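Putative alpha-L-fucosidase (PDB 3GZA) probably hydrolyses alpha-L-fucosidic linkages, as a bacterial member of glycoside hydrolase family 29. Local coordinates at residues His13-Trp17 with Pro204-Phe208; Trp17-Glu21 with Gly406-Ile410; Lys74-Leu78 with Tyr177-Phe181; Phe217-Glu223 with Val266-Thr272. All coordinates share one frame. Where two conformers were deposited one is given. Residues are numbered along the deposited sequence.

Contact 1 (His13-Trp17 with Pro204-Phe208); sequences HQLKW and PNCLF
Segment 13-17 includes the beginning of helix 15-20, with W17 N hydrogen-bonded to Q14 O at 3.0 Å; segment 204-208 is extended from C206 on, entering strand 207-209. CA atoms come closest at H13-N205 (5.2 Å), then Q14-L207 (7.0 Å). K16, chi1 p and otherwise extended until an m chi4, folds back so that NZ donates to N205 O (2.5 Å) and to H13 O (2.8 Å), joining a carbonyl from each segment. H13 (chi1 p) sets CB 3.4 Å from N205 O and CD2 3.6 Å from C206 O, while its NE2 hydrogen-bonds to D216 OD2. L207, chi1 m and chi2 t, fills the middle: CD2 is 3.7 Å from H13 O and 4.0 Å from Q14 CG, and CD1 is 3.8 Å from W17 CE3. The helix ahead of the barrel's first strand, 22-26, packs against the entry to strand 207-209. The chemistry is divided: an ammonium group gathers carbonyls at the more exposed side, and a leucine closes the apolar side against the tryptophan.

Contact 2 (Trp17-Glu21 with Gly406-Ile410); sequences WHEAE and GHKRI
This is a polar surface contact between two domains, the last turn of helix 15-20 in the fucosidase domain meeting the loop that leads into strand 409-418 of the C-terminal beta domain. The approach is local, with H18 and H407 the nearest pair at 6.3 Å between CA atoms. W17 to A20 are helical; E21 then leaves the helix with positive phi (69°/-41°), and its CA-CB bond points toward the other segment. In the other segment H407 is near helical (-65°/-41°) and K408 extended (-159°/137°). E21, chi1 m and chi2 t, reaches out so that its carboxylate takes two partners. H407 NE2 donates to E21 OE2 at 2.8 Å, and K408 NZ forms a salt bridge with the same E21 OE2 at 3.0 Å, plus a weak hydrogen bond to E21 OE1 at 3.1 Å. The H407 ring (chi1 t, chi2 72°) presents its edge to the carboxylate and one face to the helix backbone, where H18 O lies 3.2 Å from H407 CD2. H18 CB packs 3.9 Å from H407 CG, although the H18 imidazole itself leads away to W265. N310 receives the backbone NH of H407, adding a further link between the domains. A His-carboxylate hydrogen bond and a salt bridge thus join the TIM-barrel domain to the two-sheet antiparallel domain, whose strands are consistent with an F5/8 type C fold.

Contact 3 (Lys74-Leu78 with Tyr177-Phe181); sequences KFAVL and YMIWF
F75 and Y177 form the most intimate pair of this buried contact. F75 takes chi1 p and chi2 -95°, Y177 chi1 t and chi2 82°, giving an offset stack with centroids 4.3 Å apart and planes at 15°. F75 CB adds a CH-pi contact 3.7 Å from the Y177 ring centroid, and Y177 OH reaches to 3.4 Å from F75 CD1 before bonding to the carbonyl of K16. Selenomethionine M178 (chi1 p, chi2 t, chi3 p) curls its end between the strands: CE is 3.7 Å from F75 CE2, SE 3.9 Å from V77 CG2. V77, chi1 t, also puts CG1 4.4 Å from W180 CE3, W180 being t with chi2 -16°. The axes of strands 75-78 and 178-181 approach to 8.6 Å and cross at -41°, with F75-Y177 (7.2 Å) and V77-M178 (7.9 Å) the nearest CA pairs. Strand 124-129 pairs with both, so these side chains meet inside a TIM barrel, where W180 NE1 is hydrogen-bonded to HEPES, probably from the crystallisation liquor.

Contact 4 (Phe217-Glu223 with Val266-Thr272); sequences FRWGGSE and VPAMADT
Backbone hydrogen bonds define this contact: R218 N donates to P267 O (2.8 Å), M269 N to R218 O (2.8 Å) and G220 N to M269 O (2.7 Å). They set a short parallel pairing of R218 with A268 (CA-CA 5.2 Å) and W219 with M269 (5.0 Å). R218, chi1 p, then extended through chi3, brings NH1 to V266 O at 2.8 Å and lays one guanidinium face over A268 CB. On the other face of the sheet W219 NE1 donates to D271 OD1 (3.1 Å). After W219 the chain turns through G220 and G221; a side chain on G220 would clash with M269 O, and phi of 90° at G221 calls for glycine. Water 1 lies 2.8 Å from S222 O and accepts from D271 N (3.0 Å); water 2 links E223 OE2 (2.8 Å) to D271 OD2 (2.6 Å). E223 also binds H281, W283 and a buffer molecule. F217 CD1 lies 3.7 Å from M269 CB, and selenium of M269 sits at the W219 ring edge, a Met-aromatic contact. Strand 264-273 pairs in parallel with barrel strand 312-317, while F217 and M269 meet W17 of helix 15-20.

In the fold
Contacts 1, 3 and 4 lie in the TIM-barrel domain and reach one curved sheet; contact 2 joins that domain to the C-terminal beta-sandwich. Contacts 1 and 2 start from the same helix, 15-20, share W17 and have centres about 14 Å apart. Along the chain contact 3 closes before contact 4 opens; contact 1 spans contact 3, and contact 2 spans both 3 and 4. Centres of contacts 1 and 3 are about 11 Å apart, their strands 207-209 and 178-181 being neighbours. W17 packs on P267 and M269, and M178 on F217, binding contacts 1 to 4 together. One helix thus touches the barrel interior and the domain interface, illustrating how sequence-distant segments converge.

Contact 1 (His13-Trp17 with Pro204-Phe208)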
loop_
_atom_site.group_PDB
_atom_site.type_symbol
_atom_site.label_atom_id
_atom_site.label_comp_id
_atom_site.label_asym_id
_atom_site.label_seq_id
_atom_site.Cartn_x
_atom_site.Cartn_y
_atom_site.Cartn_z
ATOM N N HIS A 13 21.404 13.933 26.709
ATOM C CA HIS A 13 21.298 12.882 25.704
ATOM C C HIS A 13 22.185 13.125 24.473
ATOM O O HIS A 13 22.301 12.254 23.603
ATOM C CB HIS A 13 19.839 12.623 25.309
ATOM C CG HIS A 13 19.288 13.594 24.312
ATOM N ND1 HIS A 13 18.881 14.863 24.661
ATOM C CD2 HIS A 13 19.060 13.464 22.979
ATOM C CE1 HIS A 13 18.442 15.480 23.566
ATOM N NE2 HIS A 13 18.534 14.654 22.538
ATOM N N GLN A 14 22.814 14.302 24.392
ATOM C CA GLN A 14 23.724 14.589 23.302
ATOM C C GLN A 14 25.148 14.123 23.626
ATOM O O GLN A 14 25.975 14.054 22.722
ATOM C CB GLN A 14 23.740 16.083 22.960
ATOM C CG GLN A 14 22.505 16.540 22.187
ATOM C CD GLN A 14 22.456 18.035 21.986
ATOM O OE1 GLN A 14 22.475 18.819 22.951
ATOM N NE2 GLN A 14 22.412 18.450 20.705
ATOM N N LEU A 15 25.441 13.774 24.877
ATOM C CA LEU A 15 26.817 13.349 25.199
ATOM C C LEU A 15 27.199 12.095 24.395
ATOM O O LEU A 15 28.326 12.001 23.883
ATOM C CB LEU A 15 26.996 13.152 26.700
ATOM C CG LEU A 15 26.845 14.428 27.545
ATOM C CD1 LEU A 15 27.042 14.067 29.022
ATOM C CD2 LEU A 15 27.860 15.493 27.166
ATOM N N LYS A 16 26.251 11.173 24.201
ATOM C CA LYS A 16 26.531 9.926 23.460
ATOM C C LYS A 16 26.799 10.175 21.994
ATOM O O LYS A 16 27.349 9.333 21.339
ATOM C CB LYS A 16 25.413 8.889 23.630
ATOM C CG LYS A 16 24.031 9.348 23.214
ATOM C CD LYS A 16 23.004 8.229 23.256
ATOM C CE LYS A 16 21.648 8.735 22.841
ATOM N NZ LYS A 16 21.128 9.688 23.849
ATOM N N TRP A 17 26.367 11.334 21.474
ATOM C CA TRP A 17 26.652 11.731 20.097
ATOM C C TRP A 17 28.156 11.982 19.977
ATOM O O TRP A 17 28.855 11.402 19.112
ATOM C CB TRP A 17 25.852 13.004 19.720
ATOM C CG TRP A 17 26.319 13.540 18.446
ATOM C CD1 TRP A 17 27.097 14.653 18.266
ATOM C CD2 TRP A 17 26.139 12.963 17.144
ATOM N NE1 TRP A 17 27.418 14.782 16.938
ATOM C CE2 TRP A 17 26.824 13.786 16.228
ATOM C CE3 TRP A 17 25.456 11.835 16.658
ATOM C CZ2 TRP A 17 26.849 13.509 14.882
ATOM C CZ3 TRP A 17 25.527 11.549 15.332
ATOM C CH2 TRP A 17 26.201 12.392 14.460
ATOM N N PRO A 204 12.613 9.756 24.998
ATOM C CA PRO A 204 13.160 10.982 25.555
ATOM C C PRO A 204 14.689 11.132 25.483
ATOM O O PRO A 204 15.167 12.257 25.562
ATOM C CB PRO A 204 12.654 10.980 27.012
ATOM C CG PRO A 204 12.430 9.569 27.279
ATOM C CD PRO A 204 11.860 9.029 26.027
ATOM N N ASN A 205 15.449 10.057 25.348
ATOM C CA ASN A 205 16.916 10.176 25.244
ATOM C C ASN A 205 17.452 9.929 23.858
ATOM O O ASN A 205 18.634 9.852 23.665
ATOM C CB ASN A 205 17.571 9.218 26.204
ATOM C CG ASN A 205 17.284 9.586 27.619
ATOM O OD1 ASN A 205 17.600 10.699 28.062
ATOM N ND2 ASN A 205 16.653 8.683 28.331
ATOM N N CYS A 206 16.549 9.837 22.891
ATOM C CA CYS A 206 16.891 9.616 21.501
ATOM C C CYS A 206 17.203 10.904 20.767
ATOM O O CYS A 206 16.505 11.889 20.915
ATOM C CB CYS A 206 15.737 8.858 20.812
ATOM S SG CYS A 206 15.937 8.478 19.064
ATOM N N LEU A 207 18.264 10.913 19.967
ATOM C CA LEU A 207 18.597 12.096 19.174
ATOM C C LEU A 207 17.546 12.260 18.113
ATOM O O LEU A 207 17.251 11.322 17.372
ATOM C CB LEU A 207 19.977 11.974 18.535
ATOM C CG LEU A 207 21.166 11.857 19.499
ATOM C CD1 LEU A 207 22.402 11.109 18.833
ATOM C CD2 LEU A 207 21.536 13.227 20.126
ATOM N N PHE A 208 17.004 13.455 18.028
ATOM C CA PHE A 208 15.941 13.796 17.064
ATOM C C PHE A 208 16.610 14.545 15.895
ATOM O O PHE A 208 17.149 15.658 16.073
ATOM C CB PHE A 208 14.886 14.668 17.718
ATOM C CG PHE A 208 13.770 15.060 16.795
ATOM C CD1 PHE A 208 12.673 14.222 16.589
ATOM C CD2 PHE A 208 13.824 16.272 16.099
ATOM C CE1 PHE A 208 11.666 14.586 15.729
ATOM C CE2 PHE A 208 12.820 16.627 15.242
ATOM C CZ PHE A 208 11.740 15.808 15.057
#

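Contact 2 (Trp17-Glu21 with Gly406-Ile410)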
loop_
_atom_site.group_PDB
_atom_site.type_symbol
_atom_site.label_atom_id
_atom_site.label_comp_id
_atom_site.label_asym_id
_atom_site.label_seq_id
_atom_site.Cartn_x
_atom_site.Cartn_y
_atom_site.Cartn_z
ATOM N N TRP A 17 26.367 11.334 21.474
ATOM C CA TRP A 17 26.652 11.731 20.097
ATOM C C TRP A 17 28.156 11.982 19.977
ATOM O O TRP A 17 28.855 11.402 19.112
ATOM C CB TRP A 17 25.852 13.004 19.720
ATOM C CG TRP A 17 26.319 13.540 18.446
ATOM C CD1 TRP A 17 27.097 14.653 18.266
ATOM C CD2 TRP A 17 26.139 12.963 17.144
ATOM N NE1 TRP A 17 27.418 14.782 16.938
ATOM C CE2 TRP A 17 26.824 13.786 16.228
ATOM C CE3 TRP A 17 25.456 11.835 16.658
ATOM C CZ2 TRP A 17 26.849 13.509 14.882
ATOM C CZ3 TRP A 17 25.527 11.549 15.332
ATOM C CH2 TRP A 17 26.201 12.392 14.460
ATOM N N HIS A 18 28.663 12.866 20.815
ATOM C CA HIS A 18 30.096 13.191 20.782
ATOM C C HIS A 18 30.952 11.979 21.105
ATOM O O HIS A 18 31.965 11.749 20.461
ATOM C CB HIS A 18 30.427 14.265 21.797
ATOM C CG HIS A 18 29.788 15.586 21.521
ATOM N ND1 HIS A 18 30.269 16.457 20.571
ATOM C CD2 HIS A 18 28.678 16.160 22.040
ATOM C CE1 HIS A 18 29.498 17.533 20.542
ATOM N NE2 HIS A 18 28.531 17.382 21.434
ATOM N N GLU A 19 30.585 11.251 22.156
ATOM C CA GLU A 19 31.403 10.110 22.611
ATOM C C GLU A 19 31.493 8.949 21.638
ATOM O O GLU A 19 32.480 8.227 21.649
ATOM C CB GLU A 19 30.877 9.590 23.934
ATOM C CG GLU A 19 30.968 10.606 25.027
ATOM C CD GLU A 19 30.039 10.289 26.242
ATOM O OE1 GLU A 19 28.939 9.652 26.085
ATOM O OE2 GLU A 19 30.381 10.761 27.338
ATOM N N ALA A 20 30.455 8.735 20.843
ATOM C CA ALA A 20 30.486 7.624 19.890
ATOM C C ALA A 20 31.587 7.774 18.887
ATOM O O ALA A 20 32.226 6.774 18.543
ATOM C CB ALA A 20 29.129 7.487 19.175
ATOM N N GLU A 21 31.778 8.998 18.370
ATOM C CA GLU A 21 32.774 9.322 17.325
ATOM C C GLU A 21 32.501 8.762 15.957
ATOM O O GLU A 21 32.732 9.428 14.971
ATOM C CB GLU A 21 34.207 9.017 17.770
ATOM C CG GLU A 21 34.638 9.781 19.032
ATOM C CD GLU A 21 36.017 9.488 19.540
ATOM O OE1 GLU A 21 36.735 8.691 18.952
ATOM O OE2 GLU A 21 36.364 9.999 20.616
ATOM N N GLY A 406 36.869 21.039 21.189
ATOM C CA GLY A 406 35.627 20.313 21.400
ATOM C C GLY A 406 35.927 18.906 21.879
ATOM O O GLY A 406 36.915 18.702 22.619
ATOM N N HIS A 407 35.168 17.933 21.400
ATOM C CA HIS A 407 35.300 16.564 21.853
ATOM C C HIS A 407 36.644 15.947 21.491
ATOM O O HIS A 407 37.253 15.279 22.321
ATOM C CB HIS A 407 34.152 15.708 21.360
ATOM C CG HIS A 407 34.358 14.267 21.673
ATOM N ND1 HIS A 407 34.259 13.796 22.961
ATOM C CD2 HIS A 407 34.817 13.240 20.914
ATOM C CE1 HIS A 407 34.569 12.508 22.962
ATOM N NE2 HIS A 407 34.938 12.161 21.749
ATOM N N LYS A 408 37.126 16.221 20.274
ATOM C CA LYS A 408 38.401 15.688 19.839
ATOM C C LYS A 408 39.007 16.469 18.698
ATOM O O LYS A 408 38.321 16.813 17.746
ATOM C CB LYS A 408 38.277 14.219 19.425
ATOM C CG LYS A 408 39.595 13.525 19.034
ATOM C CD LYS A 408 39.385 12.024 18.921
ATOM C CE LYS A 408 39.484 11.290 20.297
ATOM N NZ LYS A 408 39.349 9.792 20.131
ATOM N N ARG A 409 40.314 16.692 18.807
ATOM C CA ARG A 409 41.103 17.381 17.817
ATOM C C ARG A 409 42.283 16.480 17.569
ATOM O O ARG A 409 42.985 16.123 18.539
ATOM C CB ARG A 409 41.616 18.721 18.355
ATOM C CG ARG A 409 42.483 19.540 17.379
ATOM C CD ARG A 409 41.670 20.118 16.279
ATOM N NE ARG A 409 42.483 20.782 15.276
ATOM C CZ ARG A 409 42.554 20.461 13.991
ATOM N NH1 ARG A 409 41.912 19.431 13.474
ATOM N NH2 ARG A 409 43.330 21.178 13.197
ATOM N N ILE A 410 42.529 16.152 16.298
ATOM C CA ILE A 410 43.739 15.407 15.925
ATOM C C ILE A 410 44.589 16.375 15.156
ATOM O O ILE A 410 44.127 16.945 14.186
ATOM C CB ILE A 410 43.426 14.141 15.087
ATOM C CG1 ILE A 410 42.623 13.148 15.935
ATOM C CG2 ILE A 410 44.744 13.423 14.574
ATOM C CD1 ILE A 410 42.007 11.984 15.174
#

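Contact 3 (Lys74-Leu78 with Tyr177-Phe181)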
loop_
_atom_site.group_PDB
_atom_site.type_symbol
_atom_site.label_atom_id
_atom_site.label_comp_id
_atom_site.label_asym_id
_atom_site.label_seq_id
_atom_site.Cartn_x
_atom_site.Cartn_y
_atom_site.Cartn_z
ATOM N N LYS A 74 30.132 2.826 16.931
ATOM C CA LYS A 74 29.513 2.662 18.243
ATOM C C LYS A 74 27.989 2.661 18.166
ATOM O O LYS A 74 27.308 2.382 19.172
ATOM C CB LYS A 74 30.034 3.699 19.258
ATOM C CG LYS A 74 31.529 3.619 19.474
ATOM C CD LYS A 74 31.950 2.278 20.047
ATOM C CE LYS A 74 33.460 2.231 20.298
ATOM N NZ LYS A 74 33.873 3.261 21.248
ATOM N N PHE A 75 27.468 3.115 17.028
ATOM C CA PHE A 75 26.029 3.118 16.787
ATOM C C PHE A 75 25.803 2.675 15.370
ATOM O O PHE A 75 26.719 2.756 14.523
ATOM C CB PHE A 75 25.370 4.470 17.066
ATOM C CG PHE A 75 25.837 5.565 16.182
ATOM C CD1 PHE A 75 26.861 6.401 16.611
ATOM C CD2 PHE A 75 25.178 5.892 15.025
ATOM C CE1 PHE A 75 27.284 7.447 15.838
ATOM C CE2 PHE A 75 25.586 6.936 14.246
ATOM C CZ PHE A 75 26.635 7.757 14.681
ATOM N N ALA A 76 24.603 2.173 15.089
ATOM C CA ALA A 76 24.280 1.663 13.729
ATOM C C ALA A 76 22.795 1.977 13.502
ATOM O O ALA A 76 21.979 1.794 14.387
ATOM C CB ALA A 76 24.565 0.142 13.592
ATOM N N VAL A 77 22.510 2.456 12.308
ATOM C CA VAL A 77 21.180 2.916 11.901
ATOM C C VAL A 77 20.741 2.176 10.658
ATOM O O VAL A 77 21.523 1.974 9.739
ATOM C CB VAL A 77 21.252 4.444 11.626
ATOM C CG1 VAL A 77 19.891 5.044 11.215
ATOM C CG2 VAL A 77 21.836 5.211 12.839
ATOM N N LEU A 78 19.460 1.802 10.600
ATOM C CA LEU A 78 18.869 1.149 9.448
ATOM C C LEU A 78 17.731 1.943 8.859
ATOM O O LEU A 78 16.941 2.508 9.589
ATOM C CB LEU A 78 18.282 -0.217 9.887
ATOM C CG LEU A 78 17.506 -1.002 8.832
ATOM C CD1 LEU A 78 18.361 -1.361 7.585
ATOM C CD2 LEU A 78 16.829 -2.301 9.409
ATOM N N TYR A 177 19.045 5.257 19.607
ATOM C CA TYR A 177 20.139 6.211 19.601
ATOM C C TYR A 177 19.724 7.482 18.905
ATOM O O TYR A 177 20.005 8.564 19.396
ATOM C CB TYR A 177 21.347 5.561 18.905
ATOM C CG TYR A 177 22.583 6.425 18.920
ATOM C CD1 TYR A 177 23.414 6.467 20.020
ATOM C CD2 TYR A 177 22.977 7.146 17.777
ATOM C CE1 TYR A 177 24.573 7.259 20.030
ATOM C CE2 TYR A 177 24.112 7.959 17.817
ATOM C CZ TYR A 177 24.932 7.971 18.917
ATOM O OH TYR A 177 26.083 8.739 18.909
HETATM N N MSE A 178 19.137 7.321 17.724
HETATM C CA MSE A 178 18.621 8.454 16.988
HETATM C C MSE A 178 17.463 7.983 16.134
HETATM O O MSE A 178 17.314 6.762 15.877
HETATM C CB MSE A 178 19.673 9.013 15.998
HETATM C CG MSE A 178 20.042 8.150 14.854
HETATM SE SE MSE A 178 21.052 9.012 13.493
HETATM C CE MSE A 178 22.732 9.227 14.428
ATOM N N ILE A 179 16.668 8.970 15.728
ATOM C CA ILE A 179 15.671 8.852 14.656
ATOM C C ILE A 179 16.177 9.874 13.639
ATOM O O ILE A 179 16.330 11.051 13.981
ATOM C CB ILE A 179 14.226 9.188 15.017
ATOM C CG1 ILE A 179 13.628 8.103 15.943
ATOM C CG2 ILE A 179 13.391 9.375 13.726
ATOM C CD1 ILE A 179 13.470 6.701 15.357
ATOM N N TRP A 180 16.462 9.399 12.425
ATOM C CA TRP A 180 16.981 10.183 11.320
ATOM C C TRP A 180 15.956 10.174 10.211
ATOM O O TRP A 180 15.655 9.136 9.642
ATOM C CB TRP A 180 18.256 9.531 10.799
ATOM C CG TRP A 180 19.007 10.171 9.640
ATOM C CD1 TRP A 180 18.561 11.129 8.756
ATOM C CD2 TRP A 180 20.324 9.816 9.198
ATOM N NE1 TRP A 180 19.529 11.430 7.849
ATOM C CE2 TRP A 180 20.625 10.634 8.089
ATOM C CE3 TRP A 180 21.287 8.903 9.651
ATOM C CZ2 TRP A 180 21.826 10.552 7.414
ATOM C CZ3 TRP A 180 22.491 8.829 8.977
ATOM C CH2 TRP A 180 22.729 9.605 7.841
ATOM N N PHE A 181 15.426 11.335 9.894
ATOM C CA PHE A 181 14.485 11.478 8.799
ATOM C C PHE A 181 15.215 11.921 7.548
ATOM O O PHE A 181 16.042 12.855 7.612
ATOM C CB PHE A 181 13.435 12.502 9.145
ATOM C CG PHE A 181 12.523 12.069 10.260
ATOM C CD1 PHE A 181 11.455 11.256 9.975
ATOM C CD2 PHE A 181 12.668 12.543 11.546
ATOM C CE1 PHE A 181 10.564 10.850 10.976
ATOM C CE2 PHE A 181 11.786 12.097 12.570
ATOM C CZ PHE A 181 10.749 11.254 12.252
#

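Contact 4 (Phe217-Glu223 with Val266-Thr272)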
loop_
_atom_site.group_PDB
_atom_site.type_symbol
_atom_site.label_atom_id
_atom_site.label_comp_id
_atom_site.label_asym_id
_atom_site.label_seq_id
_atom_site.Cartn_x
_atom_site.Cartn_y
_atom_site.Cartn_z
ATOM N N PHE A 217 21.694 17.318 16.006
ATOM C CA PHE A 217 23.003 17.452 15.404
ATOM C C PHE A 217 22.745 17.980 14.005
ATOM O O PHE A 217 21.572 18.054 13.598
ATOM C CB PHE A 217 23.827 16.159 15.466
ATOM C CG PHE A 217 23.195 14.985 14.812
ATOM C CD1 PHE A 217 23.294 14.832 13.478
ATOM C CD2 PHE A 217 22.525 14.016 15.566
ATOM C CE1 PHE A 217 22.744 13.790 12.868
ATOM C CE2 PHE A 217 21.980 12.956 14.972
ATOM C CZ PHE A 217 22.110 12.815 13.626
ATOM N N ARG A 218 23.787 18.385 13.286
ATOM C CA ARG A 218 23.619 18.966 11.953
ATOM C C ARG A 218 24.462 18.209 10.961
ATOM O O ARG A 218 25.565 17.811 11.292
ATOM C CB ARG A 218 24.040 20.447 11.887
ATOM C CG ARG A 218 25.532 20.698 12.191
ATOM C CD ARG A 218 25.840 22.163 12.267
ATOM N NE ARG A 218 27.285 22.348 12.097
ATOM C CZ ARG A 218 28.180 22.462 13.077
ATOM N NH1 ARG A 218 27.802 22.545 14.363
ATOM N NH2 ARG A 218 29.461 22.570 12.760
ATOM N N TRP A 219 23.962 18.098 9.744
ATOM C CA TRP A 219 24.767 17.575 8.625
ATOM C C TRP A 219 25.840 18.599 8.339
ATOM O O TRP A 219 25.552 19.777 8.133
ATOM C CB TRP A 219 23.862 17.388 7.403
ATOM C CG TRP A 219 24.584 16.923 6.170
ATOM C CD1 TRP A 219 25.241 15.781 6.019
ATOM C CD2 TRP A 219 24.667 17.622 4.931
ATOM N NE1 TRP A 219 25.748 15.685 4.754
ATOM C CE2 TRP A 219 25.402 16.800 4.055
ATOM C CE3 TRP A 219 24.173 18.834 4.474
ATOM C CZ2 TRP A 219 25.669 17.153 2.768
ATOM C CZ3 TRP A 219 24.461 19.209 3.193
ATOM C CH2 TRP A 219 25.202 18.365 2.349
ATOM N N GLY A 220 27.090 18.144 8.302
ATOM C CA GLY A 220 28.254 19.005 8.117
ATOM C C GLY A 220 28.526 19.567 6.739
ATOM O O GLY A 220 29.662 19.970 6.470
ATOM N N GLY A 221 27.522 19.602 5.879
ATOM C CA GLY A 221 27.658 20.338 4.601
ATOM C C GLY A 221 28.186 19.591 3.384
ATOM O O GLY A 221 28.338 20.220 2.320
ATOM N N SER A 222 28.548 18.311 3.520
ATOM C CA SER A 222 29.002 17.524 2.383
ATOM C C SER A 222 28.877 16.061 2.775
ATOM O O SER A 222 28.642 15.737 3.935
ATOM C CB SER A 222 30.448 17.815 2.042
ATOM O OG SER A 222 31.337 17.258 3.016
ATOM N N GLU A 223 28.973 15.163 1.789
ATOM C CA GLU A 223 29.028 13.723 2.027
ATOM C C GLU A 223 30.461 13.225 1.734
ATOM O O GLU A 223 30.656 12.113 1.252
ATOM C CB GLU A 223 28.011 12.986 1.184
ATOM C CG GLU A 223 26.585 13.408 1.523
ATOM C CD GLU A 223 25.516 12.597 0.809
ATOM O OE1 GLU A 223 25.844 11.858 -0.143
ATOM O OE2 GLU A 223 24.331 12.690 1.199
ATOM N N VAL A 266 24.155 22.229 18.486
ATOM C CA VAL A 266 23.745 21.469 17.289
ATOM C C VAL A 266 25.023 20.919 16.624
ATOM O O VAL A 266 25.495 21.481 15.619
ATOM C CB VAL A 266 22.912 22.299 16.289
ATOM C CG1 VAL A 266 22.273 21.414 15.266
ATOM C CG2 VAL A 266 21.788 23.085 17.007
ATOM N N PRO A 267 25.617 19.879 17.232
ATOM C CA PRO A 267 26.944 19.468 16.815
ATOM C C PRO A 267 27.046 18.839 15.451
ATOM O O PRO A 267 26.069 18.368 14.871
ATOM C CB PRO A 267 27.395 18.523 17.932
ATOM C CG PRO A 267 26.100 18.047 18.536
ATOM C CD PRO A 267 25.138 19.094 18.384
ATOM N N ALA A 268 28.277 18.868 14.944
ATOM C CA ALA A 268 28.561 18.411 13.596
ATOM C C ALA A 268 28.560 16.911 13.335
ATOM O O ALA A 268 29.117 16.103 14.064
ATOM C CB ALA A 268 29.905 19.002 13.123
HETATM N N MSE A 269 27.925 16.563 12.248
HETATM C CA MSE A 269 27.896 15.211 11.722
HETATM C C MSE A 269 28.605 15.217 10.367
HETATM O O MSE A 269 28.423 16.114 9.565
HETATM C CB MSE A 269 26.465 14.757 11.507
HETATM C CG MSE A 269 26.340 13.415 11.035
HETATM SE SE MSE A 269 26.053 13.240 9.097
HETATM C CE MSE A 269 24.164 13.557 9.118
ATOM N N ALA A 270 29.487 14.239 10.148
ATOM C CA ALA A 270 30.127 14.004 8.845
ATOM C C ALA A 270 29.609 12.677 8.351
ATOM O O ALA A 270 29.286 11.786 9.152
ATOM C CB ALA A 270 31.658 13.954 8.979
ATOM N N ASP A 271 29.453 12.522 7.031
ATOM C CA ASP A 271 29.008 11.246 6.513
ATOM C C ASP A 271 29.557 10.991 5.118
ATOM O O ASP A 271 29.908 11.941 4.412
ATOM C CB ASP A 271 27.474 11.042 6.575
ATOM C CG ASP A 271 26.649 11.960 5.681
ATOM O OD1 ASP A 271 27.119 12.928 5.067
ATOM O OD2 ASP A 271 25.405 11.692 5.627
ATOM N N THR A 272 29.623 9.707 4.782
ATOM C CA THR A 272 30.072 9.310 3.458
ATOM C C THR A 272 29.707 7.861 3.222
ATOM O O THR A 272 29.722 7.064 4.118
ATOM C CB THR A 272 31.604 9.442 3.293
ATOM O OG1 THR A 272 32.014 9.026 1.968
ATOM C CG2 THR A 272 32.400 8.617 4.341
HETATM O O HOH W 1 30.758 14.859 5.609
HETATM O O HOH W 2 23.858 12.925 3.971
#